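Local coordinates for capsular polysaccharide export system protein KpsC (Thermosulfurimonas dismutans, PDB 6MGD) that transfers Kdo in beta-2,7 linkage, probably from CMP-Kdo, in building the conserved glycolipid anchor of Gram-negative bacterial capsules, at residues 239-244 and 257-262. Sequence-based numbering, arbitrary orientation.
Sequences VHVLTS and VTCYGH
His240 and Thr258 lie side by side on neighbouring parallel strands, 238-241 and 257-259, which helix 246-253 connects as a beta-alpha-beta crossover in the parallel sheet of a Rossmann-like domain, consistent with a GT-B glycosyltransferase. Thr258 CB sits 3.7 Å from the centroid of the His240 ring, almost exactly on its normal, a CH-pi contact. In His240, chi1 (-68°) sets CG anti to the carbonyl carbon, beside the backbone N, and the turn about the next bond, chi2, presents ND1 to Tyr260, where ND1 and OH share a hydrogen bond of 2.9 Å in the plane of the imidazole. The two rings meet rim to rim, their planes at 40°, and Tyr260 CE1 comes 3.5 Å from His240 CB. At the other ring nitrogen, NE2 bonds Glu238, so both nitrogens of this buried imidazole have partners and its rotation is fixed; an alanine here would probably leave Tyr260 OH and the Glu238 carboxylate without these mates and open a gap over Thr258 CB, against helix 178-188. Thr258 OG1 is itself bonded to Thr272 on the next strand.

On the opposite face of the sheet, Val239, Val241, Val257 and Cys259 make apolar contacts, Val241 CG2 lying 4.2 Å from Cys259 SG, while Ala250 and Leu251 of the crossover helix cover Val239 and Val257. The backbone ladder runs through Thr258, whose N bonds Val239 O and whose O receives Val241 N in a nearly straight bond (166°). It continues past the strand ends: Tyr260 N bonds Val241 O, and Gly261 N makes a weak bond to Leu242 O. The CA-CB bond of Leu242 leads away from 257-262, but CD1 reaches back to 3.9 Å from Tyr260 CB.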
loop_
_atom_site.group_PDB
_atom_site.type_symbol
_atom_site.label_atom_id
_atom_site.label_comp_id
_atom_site.label_asym_id
_atom_site.label_seq_id
_atom_site.Cartn_x
_atom_site.Cartn_y
_atom_site.Cartn_z
ATOM N N VAL A 239 -11.553 -12.616 2.210
ATOM C CA VAL A 239 -11.383 -11.438 1.362
ATOM C C VAL A 239 -10.464 -11.811 0.204
ATOM O O VAL A 239 -9.333 -12.261 0.421
ATOM C CB VAL A 239 -10.813 -10.250 2.153
ATOM C CG1 VAL A 239 -10.793 -8.997 1.290
ATOM C CG2 VAL A 239 -11.616 -10.020 3.419
ATOM N N HIS A 240 -10.939 -11.622 -1.026
ATOM C CA HIS A 240 -10.175 -11.964 -2.223
ATOM C C HIS A 240 -9.867 -10.691 -3.000
ATOM O O HIS A 240 -10.782 -10.021 -3.490
ATOM C CB HIS A 240 -10.935 -12.966 -3.095
ATOM C CG HIS A 240 -11.073 -14.323 -2.472
ATOM N ND1 HIS A 240 -10.997 -15.489 -3.203
ATOM C CD2 HIS A 240 -11.286 -14.697 -1.188
ATOM C CE1 HIS A 240 -11.155 -16.523 -2.395
ATOM N NE2 HIS A 240 -11.331 -16.070 -1.167
ATOM N N VAL A 241 -8.577 -10.367 -3.119
ATOM C CA VAL A 241 -8.128 -9.109 -3.699
ATOM C C VAL A 241 -7.133 -9.392 -4.819
ATOM O O VAL A 241 -6.704 -10.525 -5.036
ATOM C CB VAL A 241 -7.488 -8.178 -2.647
ATOM C CG1 VAL A 241 -8.399 -8.030 -1.439
ATOM C CG2 VAL A 241 -6.125 -8.710 -2.231
ATOM N N LEU A 242 -6.770 -8.326 -5.533
ATOM C CA LEU A 242 -5.673 -8.372 -6.492
ATOM C C LEU A 242 -4.418 -7.802 -5.836
ATOM O O LEU A 242 -3.567 -8.557 -5.357
ATOM C CB LEU A 242 -6.035 -7.605 -7.767
ATOM C CG LEU A 242 -5.152 -7.806 -9.007
ATOM C CD1 LEU A 242 -5.051 -9.281 -9.375
ATOM C CD2 LEU A 242 -5.683 -6.998 -10.187
ATOM N N THR A 243 -4.298 -6.470 -5.792
ATOM C CA THR A 243 -3.206 -5.812 -5.081
ATOM C C THR A 243 -3.715 -4.738 -4.123
ATOM O O THR A 243 -2.956 -3.835 -3.756
ATOM C CB THR A 243 -2.199 -5.184 -6.050
ATOM O OG1 THR A 243 -2.833 -4.123 -6.776
ATOM C CG2 THR A 243 -1.657 -6.220 -7.024
ATOM N N SER A 244 -4.975 -4.816 -3.706
ATOM C CA SER A 244 -5.579 -3.731 -2.948
ATOM C C SER A 244 -5.012 -3.650 -1.535
ATOM O O SER A 244 -4.809 -4.668 -0.868
ATOM C CB SER A 244 -7.095 -3.907 -2.886
ATOM O OG SER A 244 -7.711 -2.772 -2.306
ATOM N N VAL A 257 -7.436 -13.869 3.842
ATOM C CA VAL A 257 -7.380 -13.104 2.604
ATOM C C VAL A 257 -6.606 -13.891 1.555
ATOM O O VAL A 257 -5.510 -14.394 1.829
ATOM C CB VAL A 257 -6.747 -11.717 2.820
ATOM C CG1 VAL A 257 -5.595 -11.823 3.784
ATOM C CG2 VAL A 257 -6.290 -11.116 1.493
ATOM N N THR A 258 -7.181 -13.993 0.360
ATOM C CA THR A 258 -6.551 -14.626 -0.791
ATOM C C THR A 258 -6.105 -13.543 -1.764
ATOM O O THR A 258 -6.881 -12.640 -2.091
ATOM C CB THR A 258 -7.520 -15.594 -1.478
ATOM O OG1 THR A 258 -7.839 -16.667 -0.583
ATOM C CG2 THR A 258 -6.911 -16.164 -2.754
ATOM N N CYS A 259 -4.858 -13.627 -2.217
ATOM C CA CYS A 259 -4.284 -12.635 -3.117
ATOM C C CYS A 259 -4.175 -13.216 -4.519
ATOM O O CYS A 259 -3.629 -14.307 -4.704
ATOM C CB CYS A 259 -2.910 -12.175 -2.624
ATOM S SG CYS A 259 -2.946 -11.265 -1.059
ATOM N N TYR A 260 -4.703 -12.488 -5.501
ATOM C CA TYR A 260 -4.603 -12.890 -6.896
ATOM C C TYR A 260 -3.492 -12.163 -7.638
ATOM O O TYR A 260 -3.218 -12.496 -8.796
ATOM C CB TYR A 260 -5.945 -12.671 -7.607
ATOM C CG TYR A 260 -7.035 -13.610 -7.134
ATOM C CD1 TYR A 260 -7.653 -13.424 -5.903
ATOM C CD2 TYR A 260 -7.442 -14.686 -7.915
ATOM C CE1 TYR A 260 -8.642 -14.279 -5.463
ATOM C CE2 TYR A 260 -8.436 -15.548 -7.483
ATOM C CZ TYR A 260 -9.033 -15.337 -6.254
ATOM O OH TYR A 260 -10.022 -16.186 -5.811
ATOM N N GLY A 261 -2.858 -11.181 -7.003
ATOM C CA GLY A 261 -1.660 -10.549 -7.517
ATOM C C GLY A 261 -0.521 -10.701 -6.529
ATOM O O GLY A 261 -0.432 -11.724 -5.844
ATOM N N HIS A 262 0.347 -9.695 -6.426
ATOM C CA HIS A 262 1.488 -9.727 -5.508
ATOM C C HIS A 262 1.604 -8.401 -4.765
ATOM O O HIS A 262 2.542 -7.627 -4.995
ATOM C CB HIS A 262 2.785 -10.035 -6.253
ATOM C CG HIS A 262 2.893 -11.450 -6.728
ATOM N ND1 HIS A 262 3.600 -11.803 -7.858
ATOM C CD2 HIS A 262 2.396 -12.602 -6.219
ATOM C CE1 HIS A 262 3.525 -13.111 -8.029
ATOM N NE2 HIS A 262 2.801 -13.619 -7.049
#